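Local atomic coordinates of glycoside hydrolase family 43 (Halothermothrix orenii, PDB entry 4QQS), a protein that hydrolyses glycosidic bonds, with alpha-L-arabinofuranosidase activity, and probably takes part in the breakdown of xylan and related plant polysaccharides. Residues V20-E24 against S25-L29; V76-Y79 against N80-F83; Q161-S164 against Q165-E169; L292-D296 against G297-V301; K245-K249 against G250-P254. All blocks are in the same frame, centred on the assembly; numbering follows the deposited sequence.

Contact 1 of 5, residues V20-E24 against S25-L29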
# COMPACT_ATOMS: atom_id res chain seq x y z
N VAL A 20 -3.05 0.11 7.06
CA VAL A 20 -3.67 0.43 8.33
C VAL A 20 -4.30 1.80 8.29
O VAL A 20 -3.65 2.78 7.92
CB VAL A 20 -2.68 0.35 9.50
CG1 VAL A 20 -3.31 0.85 10.79
CG2 VAL A 20 -2.19 -1.08 9.65
N LEU A 21 -5.55 1.85 8.73
CA LEU A 21 -6.25 3.10 8.99
C LEU A 21 -6.54 3.22 10.48
O LEU A 21 -7.05 2.31 11.11
CB LEU A 21 -7.57 3.16 8.22
CG LEU A 21 -8.32 4.49 8.39
CD1 LEU A 21 -7.51 5.69 7.87
CD2 LEU A 21 -9.66 4.41 7.69
N LYS A 22 -6.18 4.37 11.04
CA LYS A 22 -6.58 4.72 12.40
C LYS A 22 -7.88 5.51 12.36
O LYS A 22 -7.99 6.47 11.61
CB LYS A 22 -5.49 5.55 13.08
CG LYS A 22 -5.76 5.78 14.56
CD LYS A 22 -4.71 6.62 15.22
CE LYS A 22 -5.01 6.77 16.69
NZ LYS A 22 -4.02 7.65 17.38
N HIS A 23 -8.87 5.07 13.14
CA HIS A 23 -10.14 5.77 13.23
C HIS A 23 -10.70 5.64 14.65
O HIS A 23 -10.85 4.53 15.15
CB HIS A 23 -11.17 5.21 12.24
CG HIS A 23 -12.37 6.09 12.08
ND1 HIS A 23 -13.60 5.80 12.63
CD2 HIS A 23 -12.51 7.29 11.47
CE1 HIS A 23 -14.45 6.77 12.33
NE2 HIS A 23 -13.81 7.69 11.63
N GLU A 24 -11.01 6.77 15.28
CA GLU A 24 -11.63 6.80 16.61
C GLU A 24 -10.92 5.86 17.59
O GLU A 24 -11.52 5.03 18.25
CB GLU A 24 -13.14 6.53 16.51
CG GLU A 24 -13.84 7.64 15.71
CD GLU A 24 -15.36 7.56 15.70
OE1 GLU A 24 -15.91 6.47 15.96
OE2 GLU A 24 -15.99 8.61 15.41
N SER A 25 -9.60 6.00 17.64
CA SER A 25 -8.74 5.34 18.63
C SER A 25 -8.59 3.83 18.41
O SER A 25 -8.11 3.10 19.29
CB SER A 25 -9.21 5.63 20.06
OG SER A 25 -9.20 7.02 20.32
N ARG A 26 -8.98 3.36 17.23
CA ARG A 26 -8.79 1.98 16.86
C ARG A 26 -8.06 1.94 15.52
O ARG A 26 -8.15 2.87 14.72
CB ARG A 26 -10.14 1.27 16.73
CG ARG A 26 -11.05 1.39 17.93
CD ARG A 26 -10.47 0.75 19.15
NE ARG A 26 -10.13 -0.65 18.96
CZ ARG A 26 -9.85 -1.50 19.94
NH1 ARG A 26 -9.88 -1.10 21.21
NH2 ARG A 26 -9.54 -2.76 19.65
N TYR A 27 -7.34 0.85 15.31
CA TYR A 27 -6.62 0.60 14.07
C TYR A 27 -7.23 -0.56 13.33
O TYR A 27 -7.55 -1.58 13.92
CB TYR A 27 -5.16 0.29 14.37
CG TYR A 27 -4.42 1.42 15.04
CD1 TYR A 27 -4.40 1.54 16.42
CD2 TYR A 27 -3.76 2.38 14.29
CE1 TYR A 27 -3.73 2.58 17.04
CE2 TYR A 27 -3.07 3.42 14.89
CZ TYR A 27 -3.07 3.52 16.28
OH TYR A 27 -2.39 4.53 16.93
N TYR A 28 -7.34 -0.38 12.02
CA TYR A 28 -7.93 -1.38 11.13
C TYR A 28 -6.92 -1.69 10.05
O TYR A 28 -6.48 -0.80 9.32
CB TYR A 28 -9.23 -0.87 10.52
CG TYR A 28 -10.22 -0.51 11.60
CD1 TYR A 28 -11.03 -1.48 12.15
CD2 TYR A 28 -10.30 0.78 12.11
CE1 TYR A 28 -11.92 -1.18 13.16
CE2 TYR A 28 -11.17 1.10 13.13
CZ TYR A 28 -11.99 0.12 13.65
OH TYR A 28 -12.88 0.44 14.67
N LEU A 29 -6.52 -2.96 9.99
CA LEU A 29 -5.58 -3.45 9.01
C LEU A 29 -6.34 -4.24 7.96
O LEU A 29 -7.08 -5.15 8.28
CB LEU A 29 -4.57 -4.37 9.70
CG LEU A 29 -3.77 -5.34 8.83
CD1 LEU A 29 -2.76 -4.56 8.09
CD2 LEU A 29 -3.10 -6.43 9.64
O HOH W 1 -6.62 8.70 19.17
O HOH W 2 -13.20 2.98 15.31
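Val20-His23 and Arg26-Leu29 run antiparallel, their short axes 4.6 Å apart at closest, and a type I' turn from His23 to Arg26 joins them. Leu21 pairs with Tyr28 and His23 with Arg26 as hydrogen-bonded pairs. Val20 with Leu29 and Lys22 with Tyr27 are non-hydrogen-bonded pairs. The bond from His23 N to Arg26 O measures 2.8 Å and is nearly straight. In the return bond, Arg26 N sits well above the carbonyl plane of His23. Glu24 and Ser25 fill the turn with positive phi.

On the face of Val20, Lys22, Tyr27 and Leu29, the Lys22 chain lies across the Tyr27 ring. Its CG is 4.0 Å from the ring centroid, over the face, a CH-pi contact. With CG anti to the backbone N (chi1 -172°) and the chain extended beyond, CE also reaches the phenol end, 3.5 Å from Tyr27 OH. The polar ends lead to the neighbouring strand 257-261 and the loop after it: Tyr27 OH bonds to Val261 O, and Lys22 NZ to Ser262 O. Val20 CG1 meets the ring edge at Tyr27 CD2, 3.8 Å away. Val20 CG2 packs on Leu29 CD1 at 3.9 Å.

On the other face, a water bridges the two strands. It donates to His23 O at 2.8 Å and lies in the plane of the Tyr28 ring, 2.6 Å from Tyr28 OH. The Arg26 guanidinium forms a salt bridge with Glu43. This is a two-residue beta hairpin, the first two strands, 16-23 and 26-32, of one four-stranded blade of the five-bladed beta-propeller.

Contact 2 of 5, residues V76-Y79 against N80-F83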
# COMPACT_ATOMS: atom_id res chain seq x y z
N VAL A 76 -8.19 1.79 2.60
CA VAL A 76 -9.41 2.38 3.12
C VAL A 76 -9.16 3.77 3.69
O VAL A 76 -8.28 3.95 4.54
CB VAL A 76 -10.01 1.47 4.21
CG1 VAL A 76 -11.28 2.08 4.78
CG2 VAL A 76 -10.30 0.09 3.64
N ILE A 77 -9.93 4.75 3.23
CA ILE A 77 -9.89 6.11 3.77
C ILE A 77 -11.23 6.47 4.40
O ILE A 77 -12.26 5.88 4.07
CB ILE A 77 -9.54 7.17 2.69
CG1 ILE A 77 -10.60 7.25 1.59
CG2 ILE A 77 -8.17 6.86 2.10
CD1 ILE A 77 -10.39 8.39 0.61
N PHE A 78 -11.19 7.41 5.33
CA PHE A 78 -12.40 8.01 5.89
C PHE A 78 -12.57 9.38 5.25
O PHE A 78 -11.74 10.27 5.45
CB PHE A 78 -12.27 8.12 7.40
CG PHE A 78 -13.50 8.64 8.07
CD1 PHE A 78 -14.64 7.86 8.16
CD2 PHE A 78 -13.53 9.91 8.62
CE1 PHE A 78 -15.77 8.34 8.78
CE2 PHE A 78 -14.66 10.39 9.24
CZ PHE A 78 -15.77 9.60 9.31
N TYR A 79 -13.62 9.53 4.44
CA TYR A 79 -13.80 10.69 3.56
C TYR A 79 -15.28 10.93 3.44
O TYR A 79 -16.02 9.99 3.25
CB TYR A 79 -13.22 10.37 2.17
CG TYR A 79 -13.35 11.45 1.09
CD1 TYR A 79 -12.51 12.56 1.09
CD2 TYR A 79 -14.27 11.32 0.06
CE1 TYR A 79 -12.60 13.52 0.10
CE2 TYR A 79 -14.36 12.29 -0.93
CZ TYR A 79 -13.53 13.39 -0.91
OH TYR A 79 -13.59 14.35 -1.89
N ASN A 80 -15.70 12.19 3.58
CA ASN A 80 -17.11 12.54 3.56
C ASN A 80 -17.92 11.67 4.51
O ASN A 80 -18.99 11.16 4.18
CB ASN A 80 -17.64 12.47 2.13
CG ASN A 80 -17.14 13.61 1.25
OD1 ASN A 80 -16.60 14.61 1.72
ND2 ASN A 80 -17.34 13.46 -0.06
N ASN A 81 -17.37 11.50 5.71
CA ASN A 81 -18.05 10.84 6.81
C ASN A 81 -18.42 9.39 6.52
O ASN A 81 -19.36 8.87 7.11
CB ASN A 81 -19.30 11.63 7.23
CG ASN A 81 -19.64 11.43 8.69
OD1 ASN A 81 -18.75 11.21 9.52
ND2 ASN A 81 -20.92 11.49 9.01
N LYS A 82 -17.67 8.73 5.63
CA LYS A 82 -17.80 7.29 5.49
C LYS A 82 -16.47 6.69 5.05
O LYS A 82 -15.50 7.41 4.87
CB LYS A 82 -18.93 6.88 4.55
CG LYS A 82 -18.74 7.13 3.09
CD LYS A 82 -19.99 6.64 2.36
CE LYS A 82 -19.86 6.65 0.86
NZ LYS A 82 -21.06 6.07 0.20
N PHE A 83 -16.45 5.37 4.93
CA PHE A 83 -15.23 4.66 4.55
C PHE A 83 -15.28 4.26 3.10
O PHE A 83 -16.27 3.71 2.64
CB PHE A 83 -15.03 3.44 5.45
CG PHE A 83 -14.94 3.79 6.90
CD1 PHE A 83 -16.08 3.92 7.67
CD2 PHE A 83 -13.71 4.06 7.48
CE1 PHE A 83 -16.00 4.29 8.99
CE2 PHE A 83 -13.63 4.43 8.81
CZ PHE A 83 -14.78 4.54 9.56
O HOH W 3 -15.10 16.43 -0.16
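The Phe83 ring has Phe78 CD1 over one face, 3.6 Å from Phe83 CZ, and Val76 CG1 at its edge. The two phenylalanine rings meet obliquely, with centroids 5.0 Å apart and planes at 52°. The Phe78 ring has Asn81 OD1 at its own edge, 3.4 Å from Phe78 CZ. Ring and amide lie side by side, turned well across each other. Phe78 CG is anti to the backbone N (chi1 -176°), which sends its ring past Lys82 O to Asn81. His23 meets both phenylalanine rings, edge-to-face in the case of Phe83. Cutting Phe78 back to an alanine is likely to uncover one face of Phe83, open a gap beside Asn81 and cost His23 one of its aromatic neighbours.

On the opposite side of the hairpin, the Asn80 amide lies over one face of the Tyr79 ring. The planes are 30° apart, and Asn80 ND2 comes within 3.3 Å of Tyr79 CE2. A water donates to both Tyr79 OH and Asn80 OD1. Tyr79 OH has a further partner in Gln165 O.

The backbones pair through Tyr79 N to Lys82 O, 2.9 Å, and a longer return bond from Lys82 N to Tyr79 O, 3.2 Å. Asn80 and Asn81 occupy the middle of the type I' turn, both with positive phi. The motif is a two-residue beta hairpin joining strands 72-79 and 82-90 of one propeller blade.

Contact 3 of 5, residues Q161-S164 against Q165-E169; sequences QEMS and QDLLE
Ser164 starts a type I turn that ends at Leu167, closed by Leu167 N to Ser164 O at 3.0 Å, and its own N bonds to Glu169 O at 2.9 Å.

The hydroxyl of Ser164 ties the loop together from inside. Its OG donates to Asp166 OD1 at 2.7 Å, nearly in line with the carboxylate C-O bond. It also accepts from Glu169 N at 3.0 Å. Ser164 OG stands between the backbone N and the carbonyl carbon (chi1 55°), and this turns it inward to both partners. Asp166 OD1 takes a second bond, from Leu168 N at 3.1 Å. The two donors come from opposite faces of the carboxylate plane. Without the hydroxyl, as with an alanine here, Glu169 N is likely to lose its acceptor and Asp166 OD1 one of its donors, leaving the Asp166 side chain freer to turn.

Beside this polar network, Met163 bends at its last torsion and crosses Leu167. Its SD lies 4.0 Å from Leu167 CD2, and its CE 3.3 Å from Leu167 O, a buried carbonyl with no hydrogen-bond partner. A water links Met163 O to Gln165 NE2.

Leu167 also packs on Leu100 and Pro137. The type I turn, overlapped by an Asx turn at Asp166, forms the first part of the loop between strands 153-162 and 175-178.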
# COMPACT_ATOMS: atom_id res chain seq x y z
N GLN A 161 -3.51 10.80 -10.86
CA GLN A 161 -4.50 11.76 -11.34
C GLN A 161 -5.25 12.37 -10.17
O GLN A 161 -5.53 11.71 -9.17
CB GLN A 161 -5.51 11.10 -12.29
CG GLN A 161 -4.90 10.76 -13.64
CD GLN A 161 -5.81 9.99 -14.54
OE1 GLN A 161 -5.79 8.75 -14.57
NE2 GLN A 161 -6.63 10.71 -15.31
N GLU A 162 -5.60 13.64 -10.32
CA GLU A 162 -6.57 14.25 -9.43
C GLU A 162 -7.91 13.58 -9.67
O GLU A 162 -8.22 13.19 -10.81
CB GLU A 162 -6.64 15.73 -9.77
CG GLU A 162 -7.50 16.56 -8.86
CD GLU A 162 -7.45 18.04 -9.22
OE1 GLU A 162 -6.48 18.47 -9.92
OE2 GLU A 162 -8.37 18.76 -8.83
N MET A 163 -8.70 13.42 -8.61
CA MET A 163 -10.04 12.86 -8.75
C MET A 163 -11.09 13.93 -8.62
O MET A 163 -10.86 14.99 -8.05
CB MET A 163 -10.33 11.80 -7.70
CG MET A 163 -9.22 10.76 -7.53
SD MET A 163 -9.65 9.45 -6.40
CE MET A 163 -10.59 8.38 -7.48
N SER A 164 -12.28 13.63 -9.13
CA SER A 164 -13.44 14.42 -8.83
C SER A 164 -13.71 14.33 -7.33
O SER A 164 -13.26 13.40 -6.64
CB SER A 164 -14.64 13.92 -9.62
OG SER A 164 -14.85 12.54 -9.37
N GLN A 165 -14.50 15.28 -6.84
CA GLN A 165 -14.82 15.32 -5.43
C GLN A 165 -15.55 14.07 -4.96
O GLN A 165 -15.39 13.68 -3.80
CB GLN A 165 -15.66 16.56 -5.10
CG GLN A 165 -14.86 17.86 -5.11
CD GLN A 165 -13.90 17.95 -3.95
OE1 GLN A 165 -14.30 17.77 -2.79
NE2 GLN A 165 -12.62 18.20 -4.24
N ASP A 166 -16.33 13.44 -5.84
CA ASP A 166 -17.07 12.23 -5.49
C ASP A 166 -16.27 10.93 -5.67
O ASP A 166 -16.79 9.85 -5.42
CB ASP A 166 -18.42 12.16 -6.22
CG ASP A 166 -18.31 12.15 -7.75
OD1 ASP A 166 -17.21 11.93 -8.29
OD2 ASP A 166 -19.37 12.33 -8.40
N LEU A 167 -15.00 11.07 -6.05
CA LEU A 167 -14.09 9.96 -6.28
C LEU A 167 -14.45 9.05 -7.46
O LEU A 167 -13.85 7.99 -7.62
CB LEU A 167 -13.91 9.11 -5.02
CG LEU A 167 -13.61 9.84 -3.71
CD1 LEU A 167 -13.41 8.85 -2.58
CD2 LEU A 167 -12.41 10.78 -3.83
N LEU A 168 -15.41 9.46 -8.30
CA LEU A 168 -15.87 8.61 -9.40
C LEU A 168 -15.19 8.86 -10.75
O LEU A 168 -15.33 8.04 -11.66
CB LEU A 168 -17.39 8.74 -9.58
CG LEU A 168 -18.22 8.45 -8.34
CD1 LEU A 168 -19.69 8.69 -8.64
CD2 LEU A 168 -18.00 7.05 -7.80
N GLU A 169 -14.47 9.98 -10.89
CA GLU A 169 -13.80 10.32 -12.14
C GLU A 169 -12.36 10.62 -11.85
O GLU A 169 -12.04 11.25 -10.83
CB GLU A 169 -14.43 11.56 -12.78
CG GLU A 169 -13.84 11.91 -14.16
CD GLU A 169 -13.86 13.39 -14.53
OE1 GLU A 169 -14.31 14.24 -13.72
OE2 GLU A 169 -13.43 13.72 -15.65
O HOH W 4 -11.65 17.50 -7.19

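Contact 4 of 5, residues L292-D296 against G297-V301; sequences LYFED and GILKV
Glu295 and Lys300 form the salt bridge of this hairpin, with Lys300 NZ 2.9 Å from Glu295 OE1. The ammonium approaches from above the carboxylate plane, 36° out of it. Both chains are extended and cross diagonally, since the two residues are not directly paired in the sheet. Asp296 OD2, 5.1 Å from Lys300 NZ, may add some negative potential without contact.

There are two CH-pi contacts. Lys300 CB lies over one face of the Tyr293 ring, 3.9 Å from the centroid, and the lysine chain runs on past the phenol end. Tyr293 CG sits between the backbone N and the carbonyl carbon (chi1 63°), which folds the ring over its cross-strand neighbour. On the other side of the sheet, Leu299 CD1 sits over a face of the Phe294 ring at 3.8 Å from its centroid.

Apolar contacts continue on that side. Leu292 CD1 touches Leu299 CD1 and Val301 CG2, each at 3.6 Å.

Backbone bonds pair Tyr293 with Lys300 and Glu295 with Ile298 in both directions. Lys300 N to Tyr293 O is the shortest, at 2.8 Å. Asp296 and Gly297 make the type I' turn; Gly297 has a positive phi, readily adopted by a residue without a side chain. A water bridges Tyr293 OH and Val301 O.

The hairpin is thus two-sided. Leu292 and Leu299 pack on Met209 of strand 205-212, Phe294 on His202 and Tyr207, and Val301 on Val270 of its own sheet. Tyr293, Glu295, Ile298 and Lys300 form the other face, where Tyr293, Glu295 and Lys300 combine charge pairing with aliphatic-aromatic contact.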
# COMPACT_ATOMS: atom_id res chain seq x y z
N LEU A 292 9.00 5.62 11.85
CA LEU A 292 9.25 6.41 10.65
C LEU A 292 9.39 7.86 11.09
O LEU A 292 8.59 8.33 11.90
CB LEU A 292 8.04 6.27 9.72
CG LEU A 292 8.12 6.96 8.37
CD1 LEU A 292 9.10 6.23 7.48
CD2 LEU A 292 6.76 6.99 7.72
N TYR A 293 10.39 8.58 10.58
CA TYR A 293 10.61 9.96 11.02
C TYR A 293 11.39 10.72 9.96
O TYR A 293 12.01 10.13 9.09
CB TYR A 293 11.35 9.99 12.36
CG TYR A 293 12.74 9.39 12.31
CD1 TYR A 293 12.93 8.02 12.35
CD2 TYR A 293 13.88 10.20 12.25
CE1 TYR A 293 14.20 7.45 12.32
CE2 TYR A 293 15.15 9.64 12.24
CZ TYR A 293 15.31 8.27 12.27
OH TYR A 293 16.57 7.70 12.24
N PHE A 294 11.36 12.04 10.07
CA PHE A 294 12.13 12.92 9.21
C PHE A 294 13.30 13.50 9.99
O PHE A 294 13.17 13.89 11.16
CB PHE A 294 11.24 14.05 8.70
CG PHE A 294 10.14 13.61 7.77
CD1 PHE A 294 8.90 13.21 8.26
CD2 PHE A 294 10.33 13.61 6.40
CE1 PHE A 294 7.88 12.82 7.40
CE2 PHE A 294 9.31 13.23 5.54
CZ PHE A 294 8.09 12.83 6.04
N GLU A 295 14.45 13.61 9.32
CA GLU A 295 15.63 14.24 9.90
C GLU A 295 16.41 14.88 8.77
O GLU A 295 16.73 14.22 7.79
CB GLU A 295 16.48 13.20 10.65
CG GLU A 295 17.77 13.74 11.24
CD GLU A 295 18.45 12.76 12.17
OE1 GLU A 295 18.54 11.56 11.80
OE2 GLU A 295 18.91 13.18 13.25
N ASP A 296 16.71 16.17 8.89
CA ASP A 296 17.37 16.92 7.82
C ASP A 296 16.65 16.79 6.47
O ASP A 296 17.29 16.77 5.41
CB ASP A 296 18.83 16.48 7.67
CG ASP A 296 19.64 16.69 8.93
OD1 ASP A 296 19.58 17.80 9.51
OD2 ASP A 296 20.34 15.74 9.34
N GLY A 297 15.32 16.70 6.49
CA GLY A 297 14.54 16.61 5.26
C GLY A 297 14.57 15.24 4.60
O GLY A 297 14.12 15.08 3.46
N ILE A 298 15.13 14.27 5.29
CA ILE A 298 15.23 12.91 4.80
C ILE A 298 14.23 12.07 5.58
O ILE A 298 14.14 12.18 6.80
CB ILE A 298 16.67 12.37 4.98
CG1 ILE A 298 17.66 13.22 4.18
CG2 ILE A 298 16.75 10.91 4.59
CD1 ILE A 298 19.10 12.89 4.44
N LEU A 299 13.47 11.25 4.86
CA LEU A 299 12.57 10.29 5.47
C LEU A 299 13.35 9.02 5.83
O LEU A 299 14.05 8.46 4.98
CB LEU A 299 11.44 9.99 4.49
CG LEU A 299 10.35 9.05 4.97
CD1 LEU A 299 9.69 9.55 6.25
CD2 LEU A 299 9.30 8.86 3.86
N LYS A 300 13.25 8.60 7.09
CA LYS A 300 14.04 7.50 7.65
C LYS A 300 13.16 6.51 8.39
O LYS A 300 12.11 6.88 8.94
CB LYS A 300 15.11 8.05 8.61
CG LYS A 300 16.01 9.09 7.98
CD LYS A 300 17.15 9.48 8.92
CE LYS A 300 18.08 10.51 8.29
NZ LYS A 300 19.27 10.79 9.14
N VAL A 301 13.61 5.26 8.42
CA VAL A 301 12.98 4.22 9.23
C VAL A 301 14.00 3.68 10.21
O VAL A 301 15.14 3.39 9.83
CB VAL A 301 12.47 3.05 8.36
CG1 VAL A 301 11.81 1.99 9.24
CG2 VAL A 301 11.50 3.55 7.32
O HOH W 5 17.16 5.42 10.82

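Contact 5 of 5, residues K245-K249 against G250-P254; sequences KRMDK and GISGP
Arg246 and Ile251 exchange two backbone bonds. Arg246 N donates to Ile251 O at 2.9 Å, and Ile251 N returns to Arg246 O at 3.0 Å. Arg246 O is gripped twice, because Lys249 N also donates to it, at 2.9 Å. The two donors reach it from opposite faces of its carbonyl plane. Gly250 N is satisfied by Met247 O at 3.1 Å, although it stands far above that carbonyl plane.

Gly250 and Ile251 both face Arg246, which makes a G1 beta bulge. Its first residue takes positive phi, a position that suits the glycine found there. The short 3-10 segment 247-249 brings the chain round to it. The loop lies between strands 235-236 and 257-261, and Gly253 is about 10 Å from the side chain of Glu195, the predicted proton donor.

Arg246, Asp248 and Lys245 have charged partners. Arg246 holds Asp248 side-on with two nitrogens: NE reaches OD1 at 2.9 Å, and NH2 reaches OD2 at 2.8 Å in a straight bond within the guanidinium plane. Lys249 CD lies over one face of that guanidinium. Lys245 NZ pairs with Asp219.

Apolar atoms fill in around the bulge. Ile251 lies alongside Lys249, its CD1 3.8 Å from Lys249 CB, and also packs on Thr274 and Pro304. Met247 is bent at its second and third torsions (chi2 -63°), bringing SD back to within 3.7 Å of Ser252 CB.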
# COMPACT_ATOMS: atom_id res chain seq x y z
N LYS A 245 16.25 -5.38 3.28
CA LYS A 245 16.41 -6.64 3.99
C LYS A 245 17.53 -6.62 5.03
O LYS A 245 18.50 -5.85 4.95
CB LYS A 245 16.69 -7.75 2.97
CG LYS A 245 18.04 -7.61 2.29
CD LYS A 245 18.26 -8.58 1.15
CE LYS A 245 19.68 -8.44 0.59
NZ LYS A 245 19.90 -9.29 -0.58
N ARG A 246 17.37 -7.51 6.00
CA ARG A 246 18.43 -7.87 6.94
C ARG A 246 18.35 -9.39 7.09
O ARG A 246 17.73 -9.93 8.00
CB ARG A 246 18.25 -7.16 8.29
CG ARG A 246 18.60 -5.67 8.28
CD ARG A 246 20.08 -5.40 7.98
NE ARG A 246 20.93 -6.06 8.95
CZ ARG A 246 21.21 -5.58 10.16
NH1 ARG A 246 20.75 -4.40 10.54
NH2 ARG A 246 21.97 -6.29 10.98
N MET A 247 18.97 -10.09 6.16
CA MET A 247 18.88 -11.53 6.15
C MET A 247 19.55 -12.13 7.39
O MET A 247 19.17 -13.21 7.83
CB MET A 247 19.47 -12.08 4.85
CG MET A 247 18.73 -11.56 3.61
SD MET A 247 16.99 -12.06 3.53
CE MET A 247 17.14 -13.78 3.10
N ASP A 248 20.49 -11.40 7.98
CA ASP A 248 21.14 -11.83 9.22
C ASP A 248 20.19 -11.82 10.42
O ASP A 248 20.50 -12.37 11.47
CB ASP A 248 22.41 -11.01 9.49
CG ASP A 248 22.19 -9.48 9.46
OD1 ASP A 248 21.31 -8.97 8.72
OD2 ASP A 248 22.96 -8.78 10.16
N LYS A 249 19.04 -11.18 10.24
CA LYS A 249 17.98 -11.16 11.25
C LYS A 249 16.72 -11.91 10.79
O LYS A 249 15.69 -11.85 11.45
CB LYS A 249 17.60 -9.71 11.58
CG LYS A 249 18.71 -8.86 12.20
CD LYS A 249 18.17 -7.48 12.55
CE LYS A 249 19.14 -6.64 13.36
NZ LYS A 249 18.50 -5.35 13.74
N GLY A 250 16.77 -12.60 9.65
CA GLY A 250 15.60 -13.28 9.12
C GLY A 250 14.56 -12.35 8.53
O GLY A 250 13.39 -12.71 8.45
N ILE A 251 15.00 -11.18 8.07
CA ILE A 251 14.12 -10.15 7.53
C ILE A 251 14.34 -10.04 6.03
O ILE A 251 15.35 -9.51 5.58
CB ILE A 251 14.34 -8.80 8.22
CG1 ILE A 251 14.19 -8.90 9.74
CG2 ILE A 251 13.36 -7.78 7.65
CD1 ILE A 251 14.67 -7.65 10.46
N SER A 252 13.37 -10.51 5.26
CA SER A 252 13.46 -10.61 3.80
C SER A 252 12.36 -9.79 3.13
O SER A 252 11.19 -9.89 3.49
CB SER A 252 13.30 -12.07 3.40
OG SER A 252 13.32 -12.25 2.00
N GLY A 253 12.75 -9.00 2.13
CA GLY A 253 11.78 -8.33 1.28
C GLY A 253 10.79 -7.36 1.93
O GLY A 253 9.60 -7.45 1.66
N PRO A 254 11.27 -6.42 2.76
CA PRO A 254 10.32 -5.48 3.37
C PRO A 254 9.64 -4.61 2.31
O PRO A 254 10.32 -4.00 1.49
CB PRO A 254 11.19 -4.64 4.30
CG PRO A 254 12.55 -4.72 3.70
CD PRO A 254 12.66 -6.08 3.08

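Along the chain the order is contact 1, 2, 3, 5, then 4, all within the one family 43 propeller. Contacts 1, 2 and 4 are hairpin turns in three different four-stranded sheets, while contacts 3 and 5 are loops. Contacts 1 and 2, with centres 12 Å apart, touch where His23 packs against both Phe78 and Phe83, joining neighbouring blades. Contact 2 also meets contact 3, 14 Å away between centres, through Tyr79 and Gln165. Contacts 4 and 5 do not touch; their centres are 21 Å apart. Contact 5 lies across the chain's centre from contacts 2 and 3. Contacts 1, 2 and 3 thus form a continuous chain of contacts across successive blades.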